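Local structure of carboxylesterase YBFK (Bacillus subtilis, 4CCY) at residues 21-25 and 65-69; 56-60 and 120-126; 133-137 and 148-152; 224-230 and 255-261. The protein hydrolyses carboxylic esters to an alcohol and a carboxylate, acting as a carboxylesterase of the alpha/beta hydrolase superfamily. One frame throughout, in Å; residues are numbered along the deposited sequence.

Interaction 1 of 4, residues 21-25 and 65-69; sequences YDQSL and FSSAM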
loop_
_atom_site.group_PDB
_atom_site.type_symbol
_atom_site.label_atom_id
_atom_site.label_comp_id
_atom_site.label_asym_id
_atom_site.label_seq_id
_atom_site.Cartn_x
_atom_site.Cartn_y
_atom_site.Cartn_z
ATOM N N TYR A 21 15.849 -6.976 -2.004
ATOM C CA TYR A 21 14.547 -7.066 -2.691
ATOM C C TYR A 21 14.437 -8.374 -3.486
ATOM O O TYR A 21 13.442 -9.085 -3.384
ATOM C CB TYR A 21 14.372 -5.863 -3.637
ATOM C CG TYR A 21 12.952 -5.528 -4.091
ATOM C CD1 TYR A 21 11.956 -6.516 -4.201
ATOM C CD2 TYR A 21 12.619 -4.230 -4.453
ATOM C CE1 TYR A 21 10.672 -6.201 -4.622
ATOM C CE2 TYR A 21 11.340 -3.909 -4.890
ATOM C CZ TYR A 21 10.370 -4.901 -4.970
ATOM O OH TYR A 21 9.105 -4.597 -5.406
ATOM N N ASP A 22 15.453 -8.684 -4.289
ATOM C CA ASP A 22 15.451 -9.942 -5.043
ATOM C C ASP A 22 15.395 -11.161 -4.121
ATOM O O ASP A 22 14.700 -12.130 -4.424
ATOM C CB ASP A 22 16.638 -10.016 -6.000
ATOM C CG ASP A 22 16.535 -9.007 -7.135
ATOM O OD1 ASP A 22 15.414 -8.504 -7.400
ATOM O OD2 ASP A 22 17.571 -8.713 -7.763
ATOM N N GLN A 23 16.100 -11.102 -2.990
ATOM C CA GLN A 23 15.994 -12.155 -1.967
ATOM C C GLN A 23 14.556 -12.305 -1.519
ATOM O O GLN A 23 14.033 -13.414 -1.485
ATOM C CB GLN A 23 16.786 -11.831 -0.705
ATOM C CG GLN A 23 18.139 -11.208 -0.897
ATOM C CD GLN A 23 19.175 -12.234 -1.210
ATOM O OE1 GLN A 23 19.099 -12.892 -2.240
ATOM N NE2 GLN A 23 20.147 -12.385 -0.327
ATOM N N SER A 24 13.934 -11.178 -1.162
ATOM C CA SER A 24 12.582 -11.191 -0.605
ATOM C C SER A 24 11.615 -11.851 -1.565
ATOM O O SER A 24 10.671 -12.515 -1.135
ATOM C CB SER A 24 12.114 -9.777 -0.267
ATOM O OG SER A 24 12.800 -9.274 0.860
ATOM N N LEU A 25 11.882 -11.695 -2.860
ATOM C CA LEU A 25 11.008 -12.203 -3.908
ATOM C C LEU A 25 11.047 -13.727 -4.098
ATOM O O LEU A 25 10.190 -14.292 -4.777
ATOM C CB LEU A 25 11.231 -11.437 -5.224
ATOM C CG LEU A 25 10.655 -10.000 -5.291
ATOM C CD1 LEU A 25 11.084 -9.266 -6.559
ATOM C CD2 LEU A 25 9.134 -10.024 -5.194
ATOM N N PHE A 65 7.897 -1.015 2.274
ATOM C CA PHE A 65 7.767 -2.477 2.114
ATOM C C PHE A 65 7.933 -3.000 0.697
ATOM O O PHE A 65 8.363 -4.142 0.517
ATOM C CB PHE A 65 6.425 -2.971 2.657
ATOM C CG PHE A 65 6.393 -3.141 4.160
ATOM C CD1 PHE A 65 6.498 -2.049 4.994
ATOM C CD2 PHE A 65 6.243 -4.397 4.725
ATOM C CE1 PHE A 65 6.459 -2.187 6.370
ATOM C CE2 PHE A 65 6.185 -4.550 6.103
ATOM C CZ PHE A 65 6.302 -3.447 6.926
ATOM N N SER A 66 7.610 -2.177 -0.300
ATOM C CA SER A 66 7.604 -2.596 -1.722
ATOM C C SER A 66 6.565 -3.690 -1.977
ATOM O O SER A 66 5.961 -4.212 -1.039
ATOM C CB SER A 66 8.976 -3.121 -2.155
ATOM O OG SER A 66 9.135 -4.456 -1.700
ATOM N N SER A 67 6.399 -4.058 -3.245
ATOM C CA SER A 67 5.475 -5.131 -3.651
ATOM C C SER A 67 5.792 -6.517 -3.079
ATOM O O SER A 67 4.929 -7.407 -3.088
ATOM C CB SER A 67 5.388 -5.205 -5.178
ATOM O OG SER A 67 4.644 -4.102 -5.659
ATOM N N ALA A 68 7.019 -6.689 -2.586
ATOM C CA ALA A 68 7.453 -7.947 -1.956
ATOM C C ALA A 68 6.538 -8.404 -0.799
ATOM O O ALA A 68 6.385 -9.602 -0.558
ATOM C CB ALA A 68 8.902 -7.839 -1.475
ATOM N N MET A 69 5.928 -7.442 -0.106
ATOM C CA MET A 69 5.082 -7.718 1.073
ATOM C C MET A 69 3.806 -8.515 0.768
ATOM O O MET A 69 3.189 -9.066 1.681
ATOM C CB MET A 69 4.729 -6.424 1.820
ATOM C CG MET A 69 3.862 -5.453 1.022
ATOM S SD MET A 69 2.969 -4.332 2.111
ATOM C CE MET A 69 1.583 -5.374 2.579
HETATM O O HOH W 1 8.050 -11.572 -1.756
#
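Y21 opens the contact on the last turns of helix 12-24. Its CA-to-CB bond runs sideways, but the t rotamer of chi1 brings the ring up to the segment 65-69. There S66 OG lies over one face of the ring, in contact 3.5 Å from Y21 CZ, while Y21 CE1 lies 4.0 Å from A68 CB. The phenol oxygen is hydrogen-bonded to D87, which also binds the hydroxyl of S67, so one carboxylate serves both segments. Segment 65-69 belongs to the loop that leads from strand 56-60 of the alpha/beta hydrolase sheet into helix 71-80; the contact joins helix 12-24 to this loop. S66 shapes the loop through an ST turn, S66 OG accepting from A68 N at 3.2 Å, as the chain enters a short 3-10 segment. S24, one helical turn beyond Y21, sets its CB 3.9 Å from A68 CB, and its hydroxyl is hydrogen-bonded to Q199. Direct hydrogen bonds between the segments are absent; instead a water donates to S24 O at 2.9 Å and to A68 O at 2.8 Å. L25 follows, its CD2 passing 4.2 Å from A68 CA.

Interaction 2 of 4, residues 56-60 and 120-126; sequences SLILL and LETAHLA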
loop_
_atom_site.group_PDB
_atom_site.type_symbol
_atom_site.label_atom_id
_atom_site.label_comp_id
_atom_site.label_asym_id
_atom_site.label_seq_id
_atom_site.Cartn_x
_atom_site.Cartn_y
_atom_site.Cartn_z
ATOM N N SER A 56 -8.997 -7.408 -13.472
ATOM C CA SER A 56 -7.779 -6.772 -12.973
ATOM C C SER A 56 -7.815 -6.398 -11.479
ATOM O O SER A 56 -8.832 -5.935 -10.971
ATOM C CB SER A 56 -7.427 -5.556 -13.838
ATOM O OG SER A 56 -7.294 -5.943 -15.199
ATOM N N LEU A 57 -6.697 -6.610 -10.785
ATOM C CA LEU A 57 -6.561 -6.169 -9.386
ATOM C C LEU A 57 -5.204 -5.523 -9.154
ATOM O O LEU A 57 -4.172 -6.191 -9.235
ATOM C CB LEU A 57 -6.807 -7.328 -8.398
ATOM C CG LEU A 57 -6.497 -7.113 -6.900
ATOM C CD1 LEU A 57 -7.315 -5.993 -6.255
ATOM C CD2 LEU A 57 -6.637 -8.408 -6.113
ATOM N N ILE A 58 -5.220 -4.221 -8.875
ATOM C CA ILE A 58 -4.017 -3.439 -8.597
ATOM C C ILE A 58 -3.705 -3.550 -7.115
ATOM O O ILE A 58 -4.600 -3.353 -6.281
ATOM C CB ILE A 58 -4.233 -1.928 -8.916
ATOM C CG1 ILE A 58 -4.678 -1.702 -10.374
ATOM C CG2 ILE A 58 -2.998 -1.095 -8.551
ATOM C CD1 ILE A 58 -3.659 -2.060 -11.434
ATOM N N LEU A 59 -2.448 -3.852 -6.785
ATOM C CA LEU A 59 -2.032 -3.934 -5.382
ATOM C C LEU A 59 -1.064 -2.822 -5.018
ATOM O O LEU A 59 -0.065 -2.621 -5.717
ATOM C CB LEU A 59 -1.403 -5.303 -5.063
ATOM C CG LEU A 59 -2.326 -6.524 -5.251
ATOM C CD1 LEU A 59 -1.607 -7.838 -4.953
ATOM C CD2 LEU A 59 -3.588 -6.395 -4.399
ATOM N N LEU A 60 -1.342 -2.115 -3.919
ATOM C CA LEU A 60 -0.459 -1.033 -3.472
ATOM C C LEU A 60 0.061 -1.272 -2.047
ATOM O O LEU A 60 -0.718 -1.317 -1.085
ATOM C CB LEU A 60 -1.136 0.336 -3.632
ATOM C CG LEU A 60 -1.427 0.737 -5.080
ATOM C CD1 LEU A 60 -2.481 1.841 -5.155
ATOM C CD2 LEU A 60 -0.155 1.134 -5.841
ATOM N N LEU A 120 -5.678 -0.823 -19.063
ATOM C CA LEU A 120 -6.839 -1.079 -18.227
ATOM C C LEU A 120 -7.793 0.093 -18.218
ATOM O O LEU A 120 -7.386 1.239 -17.976
ATOM C CB LEU A 120 -6.429 -1.402 -16.790
ATOM C CG LEU A 120 -5.380 -2.492 -16.541
ATOM C CD1 LEU A 120 -5.198 -2.682 -15.051
ATOM C CD2 LEU A 120 -5.733 -3.813 -17.224
ATOM N N GLU A 121 -9.064 -0.200 -18.474
ATOM C CA GLU A 121 -10.110 0.794 -18.333
ATOM C C GLU A 121 -10.500 0.912 -16.852
ATOM O O GLU A 121 -10.527 2.016 -16.295
ATOM C CB GLU A 121 -11.302 0.451 -19.239
ATOM C CG GLU A 121 -12.459 1.452 -19.224
ATOM C CD GLU A 121 -12.020 2.915 -19.292
ATOM O OE1 GLU A 121 -11.278 3.294 -20.232
ATOM O OE2 GLU A 121 -12.429 3.697 -18.394
ATOM N N THR A 122 -10.789 -0.224 -16.214
ATOM C CA THR A 122 -11.081 -0.244 -14.771
ATOM C C THR A 122 -10.339 -1.379 -14.058
ATOM O O THR A 122 -9.763 -2.268 -14.709
ATOM C CB THR A 122 -12.595 -0.397 -14.474
ATOM O OG1 THR A 122 -13.011 -1.726 -14.824
ATOM C CG2 THR A 122 -13.443 0.634 -15.231
ATOM N N ALA A 123 -10.350 -1.341 -12.724
ATOM C CA ALA A 123 -9.742 -2.392 -11.917
ATOM C C ALA A 123 -10.244 -2.363 -10.482
ATOM O O ALA A 123 -10.689 -1.326 -9.977
ATOM C CB ALA A 123 -8.218 -2.257 -11.909
ATOM N N HIS A 124 -10.131 -3.510 -9.827
ATOM C CA HIS A 124 -10.175 -3.559 -8.370
ATOM C C HIS A 124 -8.855 -3.047 -7.848
ATOM O O HIS A 124 -7.817 -3.175 -8.515
ATOM C CB HIS A 124 -10.400 -4.995 -7.905
ATOM C CG HIS A 124 -11.732 -5.586 -8.329
ATOM N ND1 HIS A 124 -12.916 -4.982 -8.067
ATOM C CD2 HIS A 124 -12.037 -6.773 -8.993
ATOM C CE1 HIS A 124 -13.921 -5.738 -8.540
ATOM N NE2 HIS A 124 -13.382 -6.840 -9.104
ATOM N N LEU A 125 -8.867 -2.453 -6.662
ATOM C CA LEU A 125 -7.626 -2.066 -6.007
ATOM C C LEU A 125 -7.594 -2.562 -4.557
ATOM O O LEU A 125 -8.628 -2.571 -3.874
ATOM C CB LEU A 125 -7.429 -0.540 -6.065
ATOM C CG LEU A 125 -7.240 0.082 -7.465
ATOM C CD1 LEU A 125 -8.561 0.567 -8.026
ATOM C CD2 LEU A 125 -6.237 1.223 -7.476
ATOM N N ALA A 126 -6.422 -3.002 -4.098
ATOM C CA ALA A 126 -6.253 -3.353 -2.680
ATOM C C ALA A 126 -4.938 -2.797 -2.215
ATOM O O ALA A 126 -3.941 -2.900 -2.928
ATOM C CB ALA A 126 -6.308 -4.867 -2.460
#
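S56, A126 and I58 bury the largest areas where two neighbouring parallel strands meet, and each illustrates a different part of the pairing. S56, at the start of its strand, points toward the other segment: its OG rests 3.3 Å from L120 CD2 and its CB 3.9 Å from A123 CB, while its carbonyl begins the ladder, H124 N to S56 O at 3.0 Å. I58 carries the ladder onward in both directions, through I58 N to H124 O at 2.8 Å and A126 N to I58 O at 2.9 Å. On the face it shares with L125, I58 packs CB against L125 CG at 3.9 Å and CG1 against A123 CB at 3.9 Å, beneath F115 and L118 of helix 104-118. A126 lies on the other face, where its small methyl group meets L59 CD2 at 3.7 Å and L57 CD1 at 4.1 Å; its carbonyl takes the last bond, L60 N to A126 O at 2.9 Å. The short strand axes diverge by 27°. One residue of each bridge pair bonds to both neighbours of its partner, the role passing from H124 to I58 to A126: the parallel pairing of the alpha/beta hydrolase sheet, where strand 123-128 leads to the probable nucleophile S129.

Interaction 3 of 4, residues 133-137 and 148-152; sequences SHIVN and RAVVI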
loop_
_atom_site.group_PDB
_atom_site.type_symbol
_atom_site.label_atom_id
_atom_site.label_comp_id
_atom_site.label_asym_id
_atom_site.label_seq_id
_atom_site.Cartn_x
_atom_site.Cartn_y
_atom_site.Cartn_z
ATOM N N SER A 133 -3.984 4.704 1.422
ATOM C CA SER A 133 -4.285 6.134 1.243
ATOM C C SER A 133 -4.255 6.557 -0.221
ATOM O O SER A 133 -5.053 7.380 -0.628
ATOM C CB SER A 133 -3.373 7.010 2.103
ATOM O OG SER A 133 -3.538 6.658 3.477
ATOM N N HIS A 134 -3.377 5.965 -1.028
ATOM C CA HIS A 134 -3.435 6.183 -2.488
ATOM C C HIS A 134 -4.770 5.769 -3.060
ATOM O O HIS A 134 -5.353 6.466 -3.913
ATOM C CB HIS A 134 -2.308 5.444 -3.200
ATOM C CG HIS A 134 -1.010 6.204 -3.224
ATOM N ND1 HIS A 134 -0.678 7.043 -4.235
ATOM C CD2 HIS A 134 0.038 6.242 -2.318
ATOM C CE1 HIS A 134 0.525 7.599 -3.981
ATOM N NE2 HIS A 134 0.966 7.111 -2.803
ATOM N N ILE A 135 -5.275 4.631 -2.591
ATOM C CA ILE A 135 -6.527 4.091 -3.109
ATOM C C ILE A 135 -7.719 4.977 -2.774
ATOM O O ILE A 135 -8.553 5.217 -3.646
ATOM C CB ILE A 135 -6.734 2.616 -2.705
ATOM C CG1 ILE A 135 -5.762 1.746 -3.501
ATOM C CG2 ILE A 135 -8.157 2.147 -2.982
ATOM C CD1 ILE A 135 -5.421 0.439 -2.853
ATOM N N VAL A 136 -7.789 5.487 -1.548
ATOM C CA VAL A 136 -8.868 6.401 -1.176
ATOM C C VAL A 136 -8.806 7.647 -2.056
ATOM O O VAL A 136 -9.827 8.082 -2.596
ATOM C CB VAL A 136 -8.826 6.795 0.309
ATOM C CG1 VAL A 136 -9.975 7.739 0.648
ATOM C CG2 VAL A 136 -8.875 5.549 1.187
ATOM N N ASN A 137 -7.608 8.201 -2.222
ATOM C CA ASN A 137 -7.402 9.353 -3.103
ATOM C C ASN A 137 -7.800 9.066 -4.558
ATOM O O ASN A 137 -8.469 9.884 -5.204
ATOM C CB ASN A 137 -5.944 9.829 -3.041
ATOM C CG ASN A 137 -5.719 11.102 -3.833
ATOM O OD1 ASN A 137 -6.235 12.164 -3.468
ATOM N ND2 ASN A 137 -4.945 11.007 -4.925
ATOM N N ARG A 148 -13.998 -2.246 -7.345
ATOM C CA ARG A 148 -14.132 -2.301 -5.880
ATOM C C ARG A 148 -12.811 -1.985 -5.199
ATOM O O ARG A 148 -11.749 -2.278 -5.740
ATOM C CB ARG A 148 -14.670 -3.669 -5.425
ATOM C CG ARG A 148 -16.070 -3.979 -5.942
ATOM C CD ARG A 148 -16.700 -5.206 -5.289
ATOM N NE ARG A 148 -18.135 -4.973 -5.191
ATOM C CZ ARG A 148 -18.892 -5.199 -4.131
ATOM N NH1 ARG A 148 -18.392 -5.745 -3.030
ATOM N NH2 ARG A 148 -20.186 -4.909 -4.197
ATOM N N ALA A 149 -12.868 -1.388 -4.015
ATOM C CA ALA A 149 -11.658 -0.882 -3.373
ATOM C C ALA A 149 -11.493 -1.439 -1.959
ATOM O O ALA A 149 -12.438 -1.420 -1.172
ATOM C CB ALA A 149 -11.670 0.640 -3.349
ATOM N N VAL A 150 -10.286 -1.921 -1.662
ATOM C CA VAL A 150 -9.934 -2.470 -0.348
ATOM C C VAL A 150 -8.828 -1.633 0.292
ATOM O O VAL A 150 -7.720 -1.512 -0.253
ATOM C CB VAL A 150 -9.449 -3.939 -0.429
ATOM C CG1 VAL A 150 -9.121 -4.473 0.963
ATOM C CG2 VAL A 150 -10.475 -4.834 -1.112
ATOM N N VAL A 151 -9.125 -1.078 1.459
ATOM C CA VAL A 151 -8.206 -0.204 2.162
ATOM C C VAL A 151 -7.833 -0.820 3.515
ATOM O O VAL A 151 -8.676 -0.944 4.406
ATOM C CB VAL A 151 -8.844 1.188 2.339
ATOM C CG1 VAL A 151 -7.949 2.114 3.154
ATOM C CG2 VAL A 151 -9.166 1.797 0.974
ATOM N N ILE A 152 -6.570 -1.208 3.658
ATOM C CA ILE A 152 -6.089 -1.880 4.884
ATOM C C ILE A 152 -5.086 -1.001 5.644
ATOM O O ILE A 152 -4.089 -0.567 5.075
ATOM C CB ILE A 152 -5.448 -3.273 4.589
ATOM C CG1 ILE A 152 -6.339 -4.131 3.673
ATOM C CG2 ILE A 152 -5.137 -4.025 5.887
ATOM C CD1 ILE A 152 -5.648 -5.368 3.117
#
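This is apolar side-chain packing of a helix on a sheet, buried in the core about 8 Å from the centre of the chain, with no hydrogen bond between the segments. I135 does most of the work: its CA-to-CB bond points toward the strand, and its CG2 sits 3.8 Å from A149 CB and 4.1 Å from V151 CG2, bridging two residues that project from the same face. I135 CD1 also comes within 4.0 Å of V150 O. The two segments are consecutive parts of a beta-alpha-beta crossover, strand 123-128, helix 130-141 and strand 146-152, so the helix runs back across the strands it connects; its short axis lies 8.1 Å from that of the strand, at 144° between their directions. In alpha/beta hydrolases this helix follows the nucleophile elbow, here probably carrying S129. V136, one residue along, adds its CG2 at 3.8 Å from V151 CG2. V150 points away, to the other face of the sheet, where V287 and F290 of helix 280-290 pack on it.

Interaction 4 of 4, residues 224-230 and 255-261; sequences FTDQELK and RASVLVP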
loop_
_atom_site.group_PDB
_atom_site.type_symbol
_atom_site.label_atom_id
_atom_site.label_comp_id
_atom_site.label_asym_id
_atom_site.label_seq_id
_atom_site.Cartn_x
_atom_site.Cartn_y
_atom_site.Cartn_z
ATOM N N PHE A 224 -8.866 12.821 4.993
ATOM C CA PHE A 224 -9.940 13.252 4.095
ATOM C C PHE A 224 -11.056 13.908 4.898
ATOM O O PHE A 224 -11.345 13.476 6.016
ATOM C CB PHE A 224 -10.436 12.081 3.247
ATOM C CG PHE A 224 -9.388 11.547 2.315
ATOM C CD1 PHE A 224 -9.161 12.156 1.082
ATOM C CD2 PHE A 224 -8.576 10.481 2.696
ATOM C CE1 PHE A 224 -8.161 11.686 0.234
ATOM C CE2 PHE A 224 -7.583 10.014 1.860
ATOM C CZ PHE A 224 -7.376 10.608 0.626
ATOM N N THR A 225 -11.645 14.975 4.357
ATOM C CA THR A 225 -12.679 15.723 5.080
ATOM C C THR A 225 -14.000 14.958 5.047
ATOM O O THR A 225 -14.165 14.056 4.229
ATOM C CB THR A 225 -12.934 17.107 4.462
ATOM O OG1 THR A 225 -13.417 16.940 3.121
ATOM C CG2 THR A 225 -11.669 17.956 4.475
ATOM N N ASP A 226 -14.929 15.315 5.937
ATOM C CA ASP A 226 -16.289 14.768 5.874
ATOM C C ASP A 226 -16.835 14.946 4.465
ATOM O O ASP A 226 -17.382 14.017 3.893
ATOM C CB ASP A 226 -17.216 15.466 6.873
ATOM C CG ASP A 226 -16.808 15.233 8.316
ATOM O OD1 ASP A 226 -15.768 14.594 8.567
ATOM O OD2 ASP A 226 -17.534 15.699 9.209
ATOM N N GLN A 227 -16.654 16.146 3.917
ATOM C CA GLN A 227 -17.084 16.491 2.563
ATOM C C GLN A 227 -16.596 15.484 1.519
ATOM O O GLN A 227 -17.387 15.000 0.707
ATOM C CB GLN A 227 -16.647 17.928 2.224
ATOM C CG GLN A 227 -16.885 18.382 0.792
ATOM C CD GLN A 227 -16.643 19.878 0.598
ATOM O OE1 GLN A 227 -15.559 20.390 0.896
ATOM N NE2 GLN A 227 -17.647 20.582 0.091
ATOM N N GLU A 228 -15.305 15.155 1.547
ATOM C CA GLU A 228 -14.758 14.205 0.580
ATOM C C GLU A 228 -15.291 12.800 0.812
ATOM O O GLU A 228 -15.701 12.145 -0.130
ATOM C CB GLU A 228 -13.233 14.205 0.584
ATOM C CG GLU A 228 -12.631 15.511 0.090
ATOM C CD GLU A 228 -11.168 15.659 0.451
ATOM O OE1 GLU A 228 -10.796 15.545 1.650
ATOM O OE2 GLU A 228 -10.383 15.888 -0.485
ATOM N N LEU A 229 -15.310 12.364 2.072
ATOM C CA LEU A 229 -15.692 10.990 2.411
ATOM C C LEU A 229 -17.161 10.688 2.093
ATOM O O LEU A 229 -17.485 9.595 1.614
ATOM C CB LEU A 229 -15.382 10.689 3.880
ATOM C CG LEU A 229 -13.894 10.598 4.299
ATOM C CD1 LEU A 229 -13.795 10.166 5.750
ATOM C CD2 LEU A 229 -13.103 9.632 3.431
ATOM N N LYS A 230 -18.039 11.661 2.342
ATOM C CA LYS A 230 -19.462 11.509 2.031
ATOM C C LYS A 230 -19.715 11.363 0.530
ATOM O O LYS A 230 -20.752 10.832 0.137
ATOM C CB LYS A 230 -20.274 12.688 2.572
ATOM C CG LYS A 230 -20.393 12.743 4.086
ATOM C CD LYS A 230 -20.602 14.177 4.578
ATOM C CE LYS A 230 -22.055 14.588 4.516
ATOM N NZ LYS A 230 -22.276 15.955 5.077
ATOM N N ARG A 255 -15.689 7.075 12.338
ATOM C CA ARG A 255 -15.776 8.139 11.334
ATOM C C ARG A 255 -16.081 7.599 9.922
ATOM O O ARG A 255 -17.012 8.063 9.260
ATOM C CB ARG A 255 -14.498 8.995 11.349
ATOM C CG ARG A 255 -14.660 10.331 10.664
ATOM C CD ARG A 255 -13.446 11.246 10.799
ATOM N NE ARG A 255 -13.620 12.373 9.885
ATOM C CZ ARG A 255 -12.996 12.526 8.717
ATOM N NH1 ARG A 255 -12.080 11.657 8.313
ATOM N NH2 ARG A 255 -13.276 13.585 7.956
ATOM N N ALA A 256 -15.309 6.615 9.475
ATOM C CA ALA A 256 -15.523 6.015 8.157
ATOM C C ALA A 256 -16.924 5.407 8.027
ATOM O O ALA A 256 -17.608 5.614 7.022
ATOM C CB ALA A 256 -14.465 4.962 7.876
ATOM N N SER A 257 -17.336 4.657 9.054
ATOM C CA SER A 257 -18.641 4.008 9.082
ATOM C C SER A 257 -19.778 5.009 8.942
ATOM O O SER A 257 -20.756 4.733 8.264
ATOM C CB SER A 257 -18.815 3.192 10.364
ATOM O OG SER A 257 -17.946 2.079 10.353
ATOM N N VAL A 258 -19.631 6.173 9.565
ATOM C CA VAL A 258 -20.672 7.201 9.535
ATOM C C VAL A 258 -20.729 7.897 8.171
ATOM O O VAL A 258 -21.816 8.136 7.641
ATOM C CB VAL A 258 -20.489 8.256 10.660
ATOM C CG1 VAL A 258 -21.490 9.402 10.510
ATOM C CG2 VAL A 258 -20.662 7.618 12.031
ATOM N N LEU A 259 -19.563 8.209 7.609
ATOM C CA LEU A 259 -19.484 9.097 6.451
ATOM C C LEU A 259 -19.555 8.425 5.080
ATOM O O LEU A 259 -20.166 8.967 4.169
ATOM C CB LEU A 259 -18.234 9.994 6.543
ATOM C CG LEU A 259 -18.183 10.926 7.766
ATOM C CD1 LEU A 259 -16.813 11.556 7.901
ATOM C CD2 LEU A 259 -19.280 11.995 7.724
ATOM N N VAL A 260 -18.934 7.255 4.926
ATOM C CA VAL A 260 -18.791 6.634 3.608
ATOM C C VAL A 260 -19.988 5.731 3.270
ATOM O O VAL A 260 -20.174 4.708 3.920
ATOM C CB VAL A 260 -17.477 5.815 3.513
ATOM C CG1 VAL A 260 -17.269 5.288 2.111
ATOM C CG2 VAL A 260 -16.267 6.645 3.946
ATOM N N PRO A 261 -20.777 6.089 2.229
ATOM C CA PRO A 261 -21.959 5.311 1.824
ATOM C C PRO A 261 -21.664 3.848 1.443
ATOM O O PRO A 261 -20.846 3.575 0.563
ATOM C CB PRO A 261 -22.485 6.073 0.597
ATOM C CG PRO A 261 -21.948 7.452 0.742
ATOM C CD PRO A 261 -20.587 7.266 1.354
#
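A capped helix start tied by an arginine to the end of a second helix defines this partly buried contact near the surface, where helix 226-230 meets the C-terminal end of helix 249-259. T225 is the N-cap residue and forms a capping box with E228: E228 N donates to T225 OG1 at 3.0 Å, and T225 N to E228 OE1 at 2.9 Å. R255 reaches across to the same turn. Its guanidinium clasps the carbonyl of F224, with R255 NH2 to F224 O at 2.7 Å and R255 NH1 to F224 O at 3.0 Å, and R255 NH2 makes a salt bridge to D226 OD1 at 2.8 Å. These acceptors lie near the guanidinium plane, whereas L229 CD1 rests over one face, 3.4 Å from R255 NH1; that nitrogen also binds the carbonyl of F158. Beside the polar clasp, L229 CD1 meets L259 CD1 at 4.0 Å and L229 CB meets V260 CG2 at 4.1 Å. K230 CA makes a CA-H...O contact to L259 O at 3.4 Å, and P261 CG approaches K230 O at 3.6 Å. The short helix axes stand 9.7 Å apart at 61°. The pairing joins two helices that precede successive parallel strands, 236-241 and 264-268, an arrangement in keeping with the alpha/beta layering of the hydrolase fold.

In the fold
Interactions 2 and 3 form a continuous core, their centres 10 Å apart: L125 O lies 2.8 Å from V150 N, a probable hydrogen bond between adjacent strands, and L60 CD1 packs 3.7 Å from I135 CG1. Both approach the probable nucleophile S129, the side chains of L60 and V151 each lying about 9 Å from its side chain. Interaction 4 joins this core through F224, whose CE2 is 3.5 Å from V136 CG1, yet its centre is about 20 Å from that of the chain. Interaction 1 touches none of the others; its centre is 33 Å from that of interaction 4, across the chain's centre. Its segments alternate in sequence with those of interaction 2, with about 5 Å between nearest atoms.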